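Local coordinates for protein Plm1 (Streptomyces sp. HK803, PDB 4HXY) that probably uses NADPH to reduce the beta-keto group of a growing polyketide, serving as the ketoreductase domain of the first module of phoslactomycin biosynthesis, at residues 10-15 with 160-165; 27-32 with 55-60; 91-96 with 128-133; 103-108 with 346-351; 179-184 with 398-403. All blocks are in the same frame, centred on the assembly; numbering follows the deposited sequence.

Overall arrangement
Interactions 1, 2 and 3 belong to the N-terminal half. In its parallel run of strands, 28-32 and 59-63 (interaction 2) lead through 85-90 to 125-131 (interaction 3) and 160-164 (interaction 1). Interactions 1 and 3 touch, about 8 Å apart centre to centre; the centres of interactions 1 and 2 are about 25 Å apart. Along the chain, 2 and then 3 are nested within the loop closed by 1. Interaction 4 touches interaction 3, their centres about 12 Å apart. The centres of interactions 2 and 5 lie about 49 Å apart. Interactions 1 to 3 thus hold the N-terminal part together, while 4 and 5 link segments before the KR range to the later helices 333-351 and 388-400.

Interaction 1. Residues 10-15 with 160-165; sequences ETWRQL and QLAVRD
Strands 10-14 and 160-164 cross at 65° with their axes 8.8 Å apart, a spacing bridged by side chains and not by backbone hydrogen bonds. Trp12 does most of the bridging. Its CG lies anti to the carbonyl carbon (chi1 -65°), and the indole reaches across so that CZ3, on the six-membered ring, sits 3.8 Å from Ala162 CB. The same CZ3 comes 3.8 Å from the carbonyl oxygen Gln160 O, while the edge of the ring meets the backbone of Leu161. Rotation of the indole is steadied from its own strand: Trp12 NE1 donates to Glu10 OE2 at 3.0 Å, nearly in the indole plane but from above the carboxylate plane. Glu10 uses OE1 for a salt bridge with Arg171, so a charged pair backs the tryptophan. Farther along, Leu15 CD1 touches Leu161 CD2 at 3.9 Å, the two side chains crossing at about a right angle. Val93 and Val95 also pack on Trp12. Both strands pair antiparallel with strand 167-175, and the contact between them is buried, consistent with the truncated Rossmann-like structural subdomain of modular polyketide synthase ketoreductases.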
# COMPACT_ATOMS: atom_id res chain seq x y z
N GLU A 10 7.92 7.80 3.56
CA GLU A 10 7.25 7.99 4.83
C GLU A 10 8.28 8.29 5.92
O GLU A 10 9.38 7.70 5.95
CB GLU A 10 6.48 6.72 5.20
CG GLU A 10 5.70 6.82 6.48
CD GLU A 10 5.22 5.47 6.99
OE1 GLU A 10 4.03 5.18 6.85
OE2 GLU A 10 6.05 4.69 7.53
N THR A 11 7.94 9.20 6.83
CA THR A 11 8.71 9.39 8.05
C THR A 11 7.72 9.79 9.16
O THR A 11 6.53 9.95 8.91
CB THR A 11 9.85 10.43 7.86
OG1 THR A 11 10.71 10.40 9.00
CG2 THR A 11 9.27 11.84 7.70
N TRP A 12 8.21 9.92 10.39
CA TRP A 12 7.36 10.17 11.54
C TRP A 12 7.97 11.27 12.39
O TRP A 12 9.21 11.32 12.57
CB TRP A 12 7.15 8.90 12.37
CG TRP A 12 6.40 7.87 11.61
CD1 TRP A 12 6.91 7.00 10.66
CD2 TRP A 12 5.00 7.59 11.68
NE1 TRP A 12 5.91 6.23 10.14
CE2 TRP A 12 4.73 6.56 10.74
CE3 TRP A 12 3.94 8.10 12.43
CZ2 TRP A 12 3.45 6.03 10.56
CZ3 TRP A 12 2.67 7.57 12.25
CH2 TRP A 12 2.44 6.54 11.32
N ARG A 13 7.11 12.17 12.84
CA ARG A 13 7.48 13.31 13.69
C ARG A 13 6.96 13.04 15.08
O ARG A 13 5.76 12.83 15.28
CB ARG A 13 6.85 14.58 13.14
CG ARG A 13 6.78 15.78 14.09
CD ARG A 13 8.15 16.32 14.43
NE ARG A 13 8.07 17.41 15.40
CZ ARG A 13 9.13 18.02 15.92
NH1 ARG A 13 10.35 17.66 15.54
NH2 ARG A 13 8.98 19.01 16.81
N GLN A 14 7.86 13.09 16.06
CA GLN A 14 7.44 12.93 17.44
C GLN A 14 6.77 14.22 17.90
O GLN A 14 7.37 15.30 17.80
CB GLN A 14 8.65 12.59 18.32
CG GLN A 14 8.25 12.06 19.69
CD GLN A 14 9.43 11.78 20.59
OE1 GLN A 14 10.58 11.76 20.14
NE2 GLN A 14 9.15 11.57 21.87
N LEU A 15 5.53 14.13 18.38
CA LEU A 15 4.79 15.32 18.83
C LEU A 15 5.17 15.62 20.26
O LEU A 15 5.48 14.72 21.01
CB LEU A 15 3.27 15.11 18.70
CG LEU A 15 2.81 14.81 17.26
CD1 LEU A 15 1.31 14.62 17.18
CD2 LEU A 15 3.24 15.91 16.31
N GLN A 160 -3.06 10.88 11.29
CA GLN A 160 -2.28 9.66 11.03
C GLN A 160 -1.23 9.56 12.13
O GLN A 160 -0.13 10.12 12.02
CB GLN A 160 -1.68 9.66 9.63
CG GLN A 160 -2.77 9.61 8.55
CD GLN A 160 -2.25 9.55 7.14
OE1 GLN A 160 -1.35 8.78 6.83
NE2 GLN A 160 -2.87 10.31 6.24
N LEU A 161 -1.57 8.82 13.17
CA LEU A 161 -0.81 8.83 14.42
C LEU A 161 -0.39 7.43 14.83
O LEU A 161 -1.05 6.43 14.51
CB LEU A 161 -1.67 9.44 15.53
CG LEU A 161 -2.04 10.92 15.34
CD1 LEU A 161 -3.15 11.29 16.28
CD2 LEU A 161 -0.80 11.81 15.55
N ALA A 162 0.69 7.38 15.61
CA ALA A 162 1.14 6.15 16.21
C ALA A 162 1.58 6.43 17.64
O ALA A 162 2.17 7.47 17.93
CB ALA A 162 2.29 5.53 15.40
N VAL A 163 1.27 5.49 18.52
CA VAL A 163 1.74 5.53 19.91
C VAL A 163 2.88 4.54 20.09
O VAL A 163 2.78 3.36 19.73
CB VAL A 163 0.61 5.25 20.93
CG1 VAL A 163 1.17 5.32 22.35
CG2 VAL A 163 -0.52 6.25 20.76
N ARG A 164 4.02 5.04 20.57
CA ARG A 164 5.20 4.21 20.84
C ARG A 164 5.80 4.68 22.15
O ARG A 164 6.08 5.87 22.32
CB ARG A 164 6.24 4.34 19.72
CG ARG A 164 5.77 3.85 18.33
CD ARG A 164 5.58 2.34 18.27
NE ARG A 164 5.26 1.85 16.93
CZ ARG A 164 4.03 1.69 16.44
NH1 ARG A 164 2.95 2.00 17.17
NH2 ARG A 164 3.88 1.23 15.22
N ASP A 165 5.93 3.74 23.09
CA ASP A 165 6.44 4.03 24.45
C ASP A 165 5.72 5.24 25.08
O ASP A 165 6.34 6.12 25.68
CB ASP A 165 7.96 4.23 24.45
CG ASP A 165 8.60 3.97 25.83
OD1 ASP A 165 7.92 3.43 26.74
OD2 ASP A 165 9.80 4.30 26.00

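Interaction 2. Residues 27-32 with 55-60; sequences NWLLLG and TAPDGV
Asn27 and Asp58 grip each other through two hydrogen bonds just ahead of the paired strands. Asn27 N donates to Asp58 OD2 at 2.7 Å along a nearly straight line, using the anti lone pair of the carboxylate oxygen. In return Asp58 N reaches Asn27 O at 2.8 Å, approaching from somewhat above the carbonyl plane. The amide end of Asn27 is served by a water, which accepts from Asn27 ND2 at 2.8 Å and donates to Ala56 O. Deeper in, Leu29 N meets Gly59 O at 3.0 Å, straight (171°) and in the carbonyl plane, as in a regular parallel pair. Trp28 NE1 is spent on Pro25 O, and its six-membered ring lies flat over the glycine: Gly59 CA is 3.4 Å from the ring centroid, a CH-pi contact that leaves no space for a beta carbon. Leu29 CD2 and Val60 CG2 run side by side on the other face, where Leu31 CD1 closes on Val60 CG1 at 3.7 Å. Helix 67-77 packs on this leucine-rich face through Val77 and Ala73, Phe42 meets the Trp28 ring, and strand 59-63 passes the parallel pairing on to 85-90.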
# COMPACT_ATOMS: atom_id res chain seq x y z
N ASN A 27 -20.77 9.98 24.71
CA ASN A 27 -21.52 8.82 24.29
C ASN A 27 -20.87 8.28 23.01
O ASN A 27 -21.15 8.78 21.93
CB ASN A 27 -22.96 9.26 24.03
CG ASN A 27 -23.89 8.12 23.69
OD1 ASN A 27 -23.62 6.94 23.97
ND2 ASN A 27 -25.03 8.47 23.08
N TRP A 28 -20.00 7.27 23.15
CA TRP A 28 -19.24 6.77 22.01
C TRP A 28 -19.78 5.46 21.50
O TRP A 28 -20.28 4.64 22.26
CB TRP A 28 -17.73 6.65 22.34
CG TRP A 28 -17.04 7.97 22.30
CD1 TRP A 28 -17.26 9.04 23.14
CD2 TRP A 28 -16.03 8.38 21.39
NE1 TRP A 28 -16.44 10.09 22.79
CE2 TRP A 28 -15.68 9.71 21.71
CE3 TRP A 28 -15.36 7.75 20.32
CZ2 TRP A 28 -14.70 10.41 21.02
CZ3 TRP A 28 -14.42 8.45 19.63
CH2 TRP A 28 -14.09 9.77 19.98
N LEU A 29 -19.63 5.26 20.19
CA LEU A 29 -20.02 4.03 19.52
C LEU A 29 -18.74 3.24 19.22
O LEU A 29 -17.82 3.77 18.64
CB LEU A 29 -20.74 4.35 18.22
CG LEU A 29 -20.99 3.19 17.27
CD1 LEU A 29 -21.98 2.22 17.88
CD2 LEU A 29 -21.49 3.72 15.97
N LEU A 30 -18.70 1.99 19.64
CA LEU A 30 -17.51 1.17 19.45
C LEU A 30 -17.85 0.10 18.43
O LEU A 30 -18.81 -0.62 18.60
CB LEU A 30 -17.09 0.55 20.78
CG LEU A 30 -16.18 1.37 21.69
CD1 LEU A 30 -16.36 2.85 21.59
CD2 LEU A 30 -16.22 0.88 23.11
N LEU A 31 -17.04 0.03 17.37
CA LEU A 31 -17.26 -0.91 16.29
C LEU A 31 -16.04 -1.79 16.03
O LEU A 31 -14.96 -1.46 16.42
CB LEU A 31 -17.62 -0.18 14.99
CG LEU A 31 -18.85 0.72 15.09
CD1 LEU A 31 -19.01 1.51 13.83
CD2 LEU A 31 -20.06 -0.13 15.35
N GLY A 32 -16.28 -2.92 15.38
CA GLY A 32 -15.21 -3.86 15.08
C GLY A 32 -14.81 -4.56 16.35
O GLY A 32 -15.68 -5.02 17.11
N THR A 55 -30.02 8.50 17.71
CA THR A 55 -29.06 9.25 18.54
C THR A 55 -27.72 9.39 17.80
O THR A 55 -27.25 8.43 17.18
CB THR A 55 -28.83 8.55 19.89
OG1 THR A 55 -30.04 8.56 20.65
CG2 THR A 55 -27.72 9.27 20.68
N ALA A 56 -27.13 10.58 17.84
CA ALA A 56 -25.80 10.82 17.26
C ALA A 56 -24.71 10.62 18.33
O ALA A 56 -24.58 11.41 19.25
CB ALA A 56 -25.71 12.23 16.65
N PRO A 57 -23.89 9.55 18.20
CA PRO A 57 -22.81 9.45 19.17
C PRO A 57 -21.83 10.59 19.03
O PRO A 57 -21.69 11.17 17.95
CB PRO A 57 -22.14 8.10 18.84
CG PRO A 57 -22.59 7.76 17.49
CD PRO A 57 -23.94 8.38 17.31
N ASP A 58 -21.14 10.89 20.13
CA ASP A 58 -20.16 11.97 20.18
C ASP A 58 -18.90 11.60 19.40
O ASP A 58 -18.14 12.47 18.98
CB ASP A 58 -19.81 12.30 21.64
CG ASP A 58 -21.02 12.84 22.41
OD1 ASP A 58 -21.71 13.69 21.83
OD2 ASP A 58 -21.29 12.40 23.56
N GLY A 59 -18.69 10.30 19.22
CA GLY A 59 -17.56 9.79 18.44
C GLY A 59 -17.74 8.31 18.12
O GLY A 59 -18.60 7.65 18.70
N VAL A 60 -16.94 7.81 17.19
CA VAL A 60 -16.94 6.39 16.81
C VAL A 60 -15.51 5.87 16.90
O VAL A 60 -14.59 6.51 16.40
CB VAL A 60 -17.50 6.17 15.39
CG1 VAL A 60 -17.52 4.69 15.03
CG2 VAL A 60 -18.94 6.78 15.27
O HOH W 1 -25.29 11.18 22.28

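Interaction 3. Residues 91-96 with 128-133; sequences RAVGVG and LVDLPE
Asp130 is the polar hub here, its carboxylate turned from strand 125-131 onto the backbone of 91-96. With CG anti to the backbone N (chi1 -171°), Asp130 OD1 takes the hydrogen bond from Ala92 N at 2.9 Å, the donor standing 41° out of the carboxylate plane. The same OD1 also accepts from Thr89 OG1. Asp130 OD2 makes a salt bridge with Arg164 and accepts a bond of 2.7 Å from a water. That water in turn accepts from Arg91 N at 2.8 Å and donates to Leu131 O, 2.6 Å away, so a single solvent molecule knits the loop to the strand end. With so many donors around it, and an arginine among them, the buried carboxylate is likely to stay ionised. Farther out, Arg91 and Glu133 cross obliquely, the methylene Arg91 CD lying 3.7 Å from the carboxylate carbon Glu133 CD. Their charged tips fall short of a salt bridge, Arg91 NH1 being 4.6 Å from Glu133 OE1; Arg91 NE is bonded to Ala102 O and Glu133 OE2 to Ser90 OG. The apolar side is smaller. Val93 CG2, in the crowded position between the backbone N and the carbonyl carbon, slides past Asp130 CB at 3.7 Å, and Ala92 CB lies close to OD1. Trp111 of helix 105-120 packs against Ala92, Val93 and Asp130. A loop leaving the C-terminal end of one parallel strand, 85-90, and held by a polar residue at the end of the next, 125-131, fits the Rossmann-like architecture of this half.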
# COMPACT_ATOMS: atom_id res chain seq x y z
N ARG A 91 0.43 -2.86 14.86
CA ARG A 91 1.42 -3.43 13.94
C ARG A 91 1.19 -2.97 12.48
O ARG A 91 1.69 -3.60 11.58
CB ARG A 91 1.45 -4.98 14.02
CG ARG A 91 1.81 -5.57 15.40
CD ARG A 91 1.53 -7.08 15.47
NE ARG A 91 2.28 -7.83 14.48
CZ ARG A 91 1.90 -8.97 13.90
NH1 ARG A 91 0.73 -9.54 14.18
NH2 ARG A 91 2.70 -9.54 13.00
N ALA A 92 0.48 -1.86 12.28
CA ALA A 92 0.06 -1.44 10.94
C ALA A 92 1.11 -0.56 10.23
O ALA A 92 1.13 -0.50 9.00
CB ALA A 92 -1.30 -0.74 10.99
N VAL A 93 1.96 0.07 11.02
CA VAL A 93 2.98 1.03 10.55
C VAL A 93 4.31 0.80 11.27
O VAL A 93 4.35 0.27 12.40
CB VAL A 93 2.51 2.51 10.76
CG1 VAL A 93 1.22 2.79 9.98
CG2 VAL A 93 2.30 2.86 12.23
N GLY A 94 5.38 1.20 10.59
CA GLY A 94 6.74 1.10 11.12
C GLY A 94 7.21 2.51 11.36
O GLY A 94 7.53 3.24 10.42
N VAL A 95 7.24 2.92 12.63
CA VAL A 95 7.68 4.28 12.97
C VAL A 95 9.19 4.49 12.81
O VAL A 95 9.65 5.61 12.56
CB VAL A 95 7.23 4.68 14.37
CG1 VAL A 95 7.79 6.03 14.74
CG2 VAL A 95 5.71 4.69 14.44
N GLY A 96 9.96 3.41 12.92
CA GLY A 96 11.42 3.47 12.80
C GLY A 96 12.10 3.65 14.14
O GLY A 96 13.22 4.17 14.21
N LEU A 128 -6.56 7.80 12.03
CA LEU A 128 -5.96 6.49 12.29
C LEU A 128 -4.98 6.62 13.44
O LEU A 128 -4.19 7.57 13.48
CB LEU A 128 -5.21 5.99 11.05
CG LEU A 128 -6.10 5.62 9.87
CD1 LEU A 128 -5.45 5.86 8.48
CD2 LEU A 128 -6.51 4.15 10.03
N VAL A 129 -5.03 5.67 14.38
CA VAL A 129 -4.04 5.57 15.45
C VAL A 129 -3.54 4.15 15.59
O VAL A 129 -4.33 3.24 15.84
CB VAL A 129 -4.57 6.04 16.80
CG1 VAL A 129 -3.39 6.15 17.80
CG2 VAL A 129 -5.30 7.39 16.67
N ASP A 130 -2.23 3.96 15.45
CA ASP A 130 -1.62 2.65 15.59
C ASP A 130 -1.06 2.52 17.02
O ASP A 130 -0.25 3.33 17.46
CB ASP A 130 -0.54 2.41 14.55
CG ASP A 130 -0.04 0.97 14.57
OD1 ASP A 130 -0.79 0.06 14.10
OD2 ASP A 130 1.08 0.76 15.06
N LEU A 131 -1.51 1.50 17.74
CA LEU A 131 -1.15 1.33 19.14
C LEU A 131 -0.28 0.08 19.29
O LEU A 131 -0.31 -0.80 18.45
CB LEU A 131 -2.41 1.13 19.99
CG LEU A 131 -3.47 2.23 19.91
CD1 LEU A 131 -4.65 1.84 20.76
CD2 LEU A 131 -2.92 3.57 20.34
N PRO A 132 0.50 0.02 20.37
CA PRO A 132 1.15 -1.24 20.67
C PRO A 132 0.13 -2.34 20.89
O PRO A 132 -1.02 -2.06 21.23
CB PRO A 132 1.87 -0.96 21.98
CG PRO A 132 1.94 0.51 22.11
CD PRO A 132 0.73 1.03 21.40
N GLU A 133 0.57 -3.58 20.70
CA GLU A 133 -0.26 -4.75 20.94
C GLU A 133 -0.77 -4.78 22.38
O GLU A 133 -1.97 -4.89 22.63
CB GLU A 133 0.53 -6.02 20.63
CG GLU A 133 0.69 -6.36 19.16
CD GLU A 133 -0.37 -7.33 18.66
OE1 GLU A 133 -0.07 -8.54 18.55
OE2 GLU A 133 -1.51 -6.89 18.38
O HOH W 2 1.65 -1.23 16.80

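Interaction 4. Residues 103-108 with 346-351; sequences ADVRAA and ARRRRE
A capped helix start, that of 105-120, sits here against the last turns of helix 333-351, which the loop residue Ala103 and the first turn after it meet from the N-terminal half. The cap is Asp104: its OD1 accepts from Ala107 N at 3.0 Å, met from well above the carboxylate plane. Across the contact there is one direct hydrogen bond, Ala103 N to Glu351 OE1, 3.0 Å long and straight at 170°, using the syn lone pair on an extended side chain. Packing centres on Ala103, whose CB fits between two arginines, 3.6 Å from Arg347 NH1 and 3.9 Å from Arg348 CB. Arg348 leaves the helix with CG anti to the backbone N and then bends at chi3 (79°), which lays its guanidinium across Val105 at about a right angle. Val105 CG2 comes over one face of that group, 3.8 Å from Arg348 NH1, while NH2 is paired with Asp308 of helix 290-310. An alanine here, lacking the guanidinium that bonds Asp308 and a water, would probably loosen the packing on Val105. Water carries the remaining polar contacts. One accepts from Arg347 NH2 at 2.7 Å and donates to Asp104 O. The other, lying in the guanidinium plane at its edge, accepts from Arg348 NH1 at 2.9 Å and from Val105 N at 3.0 Å.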
# COMPACT_ATOMS: atom_id res chain seq x y z
N ALA A 103 5.95 -6.29 11.23
CA ALA A 103 4.90 -5.85 10.30
C ALA A 103 3.72 -6.82 10.25
O ALA A 103 3.90 -8.06 10.24
CB ALA A 103 5.50 -5.66 8.89
N ASP A 104 2.50 -6.25 10.27
CA ASP A 104 1.27 -7.01 10.07
C ASP A 104 0.73 -6.54 8.73
O ASP A 104 0.32 -5.38 8.59
CB ASP A 104 0.27 -6.71 11.20
CG ASP A 104 -1.07 -7.42 11.06
OD1 ASP A 104 -1.52 -7.75 9.94
OD2 ASP A 104 -1.73 -7.62 12.11
N VAL A 105 0.78 -7.42 7.73
CA VAL A 105 0.44 -7.04 6.36
C VAL A 105 -1.02 -6.62 6.28
O VAL A 105 -1.35 -5.59 5.68
CB VAL A 105 0.76 -8.20 5.38
CG1 VAL A 105 0.12 -7.98 4.00
CG2 VAL A 105 2.28 -8.37 5.29
N ARG A 106 -1.91 -7.39 6.89
CA ARG A 106 -3.34 -7.08 6.79
C ARG A 106 -3.72 -5.79 7.53
O ARG A 106 -4.56 -5.03 7.06
CB ARG A 106 -4.16 -8.28 7.22
CG ARG A 106 -3.96 -9.42 6.23
CD ARG A 106 -4.91 -10.56 6.45
NE ARG A 106 -4.53 -11.75 5.68
CZ ARG A 106 -4.70 -11.91 4.36
NH1 ARG A 106 -4.32 -13.06 3.80
NH2 ARG A 106 -5.23 -10.97 3.58
N ALA A 107 -3.08 -5.53 8.65
CA ALA A 107 -3.34 -4.31 9.40
C ALA A 107 -2.97 -3.07 8.60
O ALA A 107 -3.63 -2.02 8.70
CB ALA A 107 -2.59 -4.30 10.73
N ALA A 108 -1.87 -3.16 7.85
CA ALA A 108 -1.44 -2.06 6.98
C ALA A 108 -2.51 -1.65 5.97
O ALA A 108 -2.65 -0.46 5.63
CB ALA A 108 -0.10 -2.42 6.27
N ALA A 346 6.88 -6.06 2.12
CA ALA A 346 8.31 -5.89 1.90
C ALA A 346 9.03 -5.71 3.23
O ALA A 346 10.10 -6.29 3.43
CB ALA A 346 8.61 -4.74 0.94
N ARG A 347 8.47 -4.90 4.13
CA ARG A 347 9.08 -4.71 5.46
C ARG A 347 9.15 -6.04 6.21
O ARG A 347 10.17 -6.35 6.85
CB ARG A 347 8.30 -3.69 6.28
CG ARG A 347 8.42 -2.28 5.77
CD ARG A 347 7.91 -1.22 6.75
NE ARG A 347 6.46 -1.21 6.84
CZ ARG A 347 5.74 -1.67 7.87
NH1 ARG A 347 6.33 -2.18 8.96
NH2 ARG A 347 4.41 -1.59 7.80
N ARG A 348 8.08 -6.81 6.14
CA ARG A 348 7.98 -8.08 6.85
C ARG A 348 9.04 -9.05 6.36
O ARG A 348 9.73 -9.70 7.16
CB ARG A 348 6.58 -8.68 6.70
CG ARG A 348 6.32 -9.85 7.62
CD ARG A 348 4.97 -10.47 7.36
NE ARG A 348 4.97 -11.35 6.19
CZ ARG A 348 3.93 -12.05 5.77
NH1 ARG A 348 2.76 -11.97 6.40
NH2 ARG A 348 4.05 -12.85 4.73
N ARG A 349 9.22 -9.10 5.05
CA ARG A 349 10.17 -10.03 4.45
C ARG A 349 11.60 -9.66 4.83
O ARG A 349 12.42 -10.53 5.15
CB ARG A 349 9.95 -10.07 2.91
CG ARG A 349 10.83 -11.04 2.18
CD ARG A 349 10.35 -11.26 0.72
NE ARG A 349 11.26 -12.13 -0.01
CZ ARG A 349 11.09 -13.43 -0.21
NH1 ARG A 349 10.01 -14.04 0.23
NH2 ARG A 349 12.02 -14.11 -0.87
N ARG A 350 11.92 -8.36 4.82
CA ARG A 350 13.24 -7.90 5.27
C ARG A 350 13.51 -8.22 6.74
O ARG A 350 14.66 -8.56 7.09
CB ARG A 350 13.44 -6.43 4.99
CG ARG A 350 13.55 -6.11 3.52
CD ARG A 350 14.10 -4.72 3.25
NE ARG A 350 13.32 -3.66 3.87
CZ ARG A 350 12.29 -3.03 3.29
NH1 ARG A 350 11.90 -3.33 2.05
NH2 ARG A 350 11.63 -2.08 3.95
N GLU A 351 12.48 -8.17 7.57
CA GLU A 351 12.58 -8.51 9.00
C GLU A 351 12.95 -9.98 9.18
O GLU A 351 13.59 -10.37 10.17
CB GLU A 351 11.27 -8.19 9.75
CG GLU A 351 11.05 -6.71 9.91
CD GLU A 351 9.67 -6.30 10.44
OE1 GLU A 351 8.71 -7.11 10.48
OE2 GLU A 351 9.55 -5.11 10.81
O HOH W 3 2.71 -3.33 8.93
O HOH W 4 1.69 -10.18 8.48

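Interaction 5. Residues 179-184 with 398-403; sequences PQTGTW and AIMSDR
The indole of Trp184 is met on a face by Ile399 and at an edge by Met400, two neighbours at the end of one helix. Ile399 CD1 stands over the centre of the six-membered ring, 3.7 Å from its centroid and 10° off the normal, a CH-pi contact; CG2 covers the pyrrole side on the same face, 3.5 Å from Trp184 NE1. Met400, bent at chi2 and chi3, folds back so that SD lies near the indole plane, 3.9 Å from Trp184 CD1, a Met-aromatic contact. The methyl Met400 CE runs on to Thr183 O at 3.5 Å. Replacing Trp184 by alanine would probably leave Ile399 and the sulfur of Met400 without their main partner on this segment. Beyond, Thr181 crosses Met400 obliquely, CB to CB at 3.5 Å, while Thr181 OG1 donates to Gly182 O at 2.8 Å. Pro179 CG rests against Ser401 OG at 3.8 Å. The contact lies away from the cofactor, the side chain of Ile399 being about 13 Å from the bound NADPH. The 179-184 segment runs along the end of helix 388-400, with Val207 of helix 198-210 touching Trp184 and strand 316-322 behind Ile399.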
# COMPACT_ATOMS: atom_id res chain seq x y z
N PRO A 179 18.92 6.73 -4.76
CA PRO A 179 20.06 5.85 -4.74
C PRO A 179 20.94 6.01 -6.00
O PRO A 179 20.44 6.23 -7.08
CB PRO A 179 19.42 4.45 -4.71
CG PRO A 179 18.10 4.67 -4.09
CD PRO A 179 17.65 5.97 -4.63
N GLN A 180 22.25 5.93 -5.82
CA GLN A 180 23.19 5.97 -6.93
C GLN A 180 23.91 4.63 -6.95
O GLN A 180 24.78 4.38 -6.13
CB GLN A 180 24.15 7.15 -6.77
CG GLN A 180 23.44 8.50 -6.83
CD GLN A 180 24.36 9.69 -6.62
OE1 GLN A 180 23.89 10.83 -6.48
NE2 GLN A 180 25.67 9.44 -6.64
N THR A 181 23.54 3.78 -7.90
CA THR A 181 23.83 2.34 -7.86
C THR A 181 24.48 1.80 -9.12
O THR A 181 24.55 2.49 -10.14
CB THR A 181 22.53 1.50 -7.67
OG1 THR A 181 21.77 1.47 -8.90
CG2 THR A 181 21.66 2.04 -6.53
N GLY A 182 24.90 0.54 -9.03
CA GLY A 182 25.29 -0.25 -10.19
C GLY A 182 24.07 -0.74 -10.96
O GLY A 182 22.92 -0.37 -10.66
N THR A 183 24.34 -1.56 -11.96
CA THR A 183 23.34 -2.06 -12.90
C THR A 183 22.61 -3.27 -12.33
O THR A 183 23.24 -4.15 -11.78
CB THR A 183 24.06 -2.49 -14.19
OG1 THR A 183 24.71 -1.34 -14.76
CG2 THR A 183 23.10 -3.07 -15.21
N TRP A 184 21.29 -3.34 -12.49
CA TRP A 184 20.52 -4.51 -12.08
C TRP A 184 20.74 -5.64 -13.09
O TRP A 184 20.46 -5.46 -14.27
CB TRP A 184 19.02 -4.17 -11.99
CG TRP A 184 18.19 -5.28 -11.43
CD1 TRP A 184 18.51 -6.11 -10.39
CD2 TRP A 184 16.90 -5.68 -11.89
NE1 TRP A 184 17.47 -7.01 -10.18
CE2 TRP A 184 16.48 -6.74 -11.08
CE3 TRP A 184 16.06 -5.22 -12.91
CZ2 TRP A 184 15.25 -7.38 -11.27
CZ3 TRP A 184 14.84 -5.86 -13.10
CH2 TRP A 184 14.46 -6.92 -12.29
N ALA A 398 16.12 1.49 -7.01
CA ALA A 398 15.42 0.99 -5.84
C ALA A 398 15.88 -0.41 -5.46
O ALA A 398 16.05 -0.74 -4.28
CB ALA A 398 13.90 1.04 -6.05
N ILE A 399 16.07 -1.26 -6.47
CA ILE A 399 16.47 -2.64 -6.27
C ILE A 399 17.91 -2.71 -5.79
O ILE A 399 18.21 -3.48 -4.87
CB ILE A 399 16.29 -3.48 -7.58
CG1 ILE A 399 14.82 -3.55 -7.97
CG2 ILE A 399 16.90 -4.91 -7.41
CD1 ILE A 399 14.57 -4.09 -9.36
N MET A 400 18.78 -1.90 -6.40
CA MET A 400 20.22 -2.01 -6.20
C MET A 400 20.73 -1.15 -5.04
O MET A 400 21.93 -1.12 -4.76
CB MET A 400 20.97 -1.65 -7.49
CG MET A 400 20.72 -2.65 -8.65
SD MET A 400 21.24 -4.33 -8.25
CE MET A 400 23.03 -4.21 -8.30
N SER A 401 19.81 -0.45 -4.39
CA SER A 401 20.15 0.46 -3.28
C SER A 401 20.96 -0.24 -2.18
O SER A 401 20.62 -1.34 -1.78
CB SER A 401 18.85 1.03 -2.70
OG SER A 401 19.11 1.94 -1.64
N ASP A 402 22.02 0.41 -1.70
CA ASP A 402 22.89 -0.18 -0.67
C ASP A 402 22.19 -0.27 0.69
O ASP A 402 22.62 -1.04 1.55
CB ASP A 402 24.24 0.56 -0.52
CG ASP A 402 24.11 2.08 -0.43
OD1 ASP A 402 25.14 2.77 -0.66
OD2 ASP A 402 23.00 2.59 -0.13
N ARG A 403 21.12 0.50 0.85
CA ARG A 403 20.32 0.46 2.06
C ARG A 403 18.85 0.15 1.77
O ARG A 403 18.26 0.65 0.81
CB ARG A 403 20.45 1.77 2.82
CG ARG A 403 21.73 1.84 3.65
CD ARG A 403 21.91 3.21 4.27
NE ARG A 403 22.08 4.24 3.25
CZ ARG A 403 23.16 4.40 2.49
NH1 ARG A 403 24.20 3.57 2.61
NH2 ARG A 403 23.21 5.39 1.59
O HOH W 5 24.83 -0.98 -6.68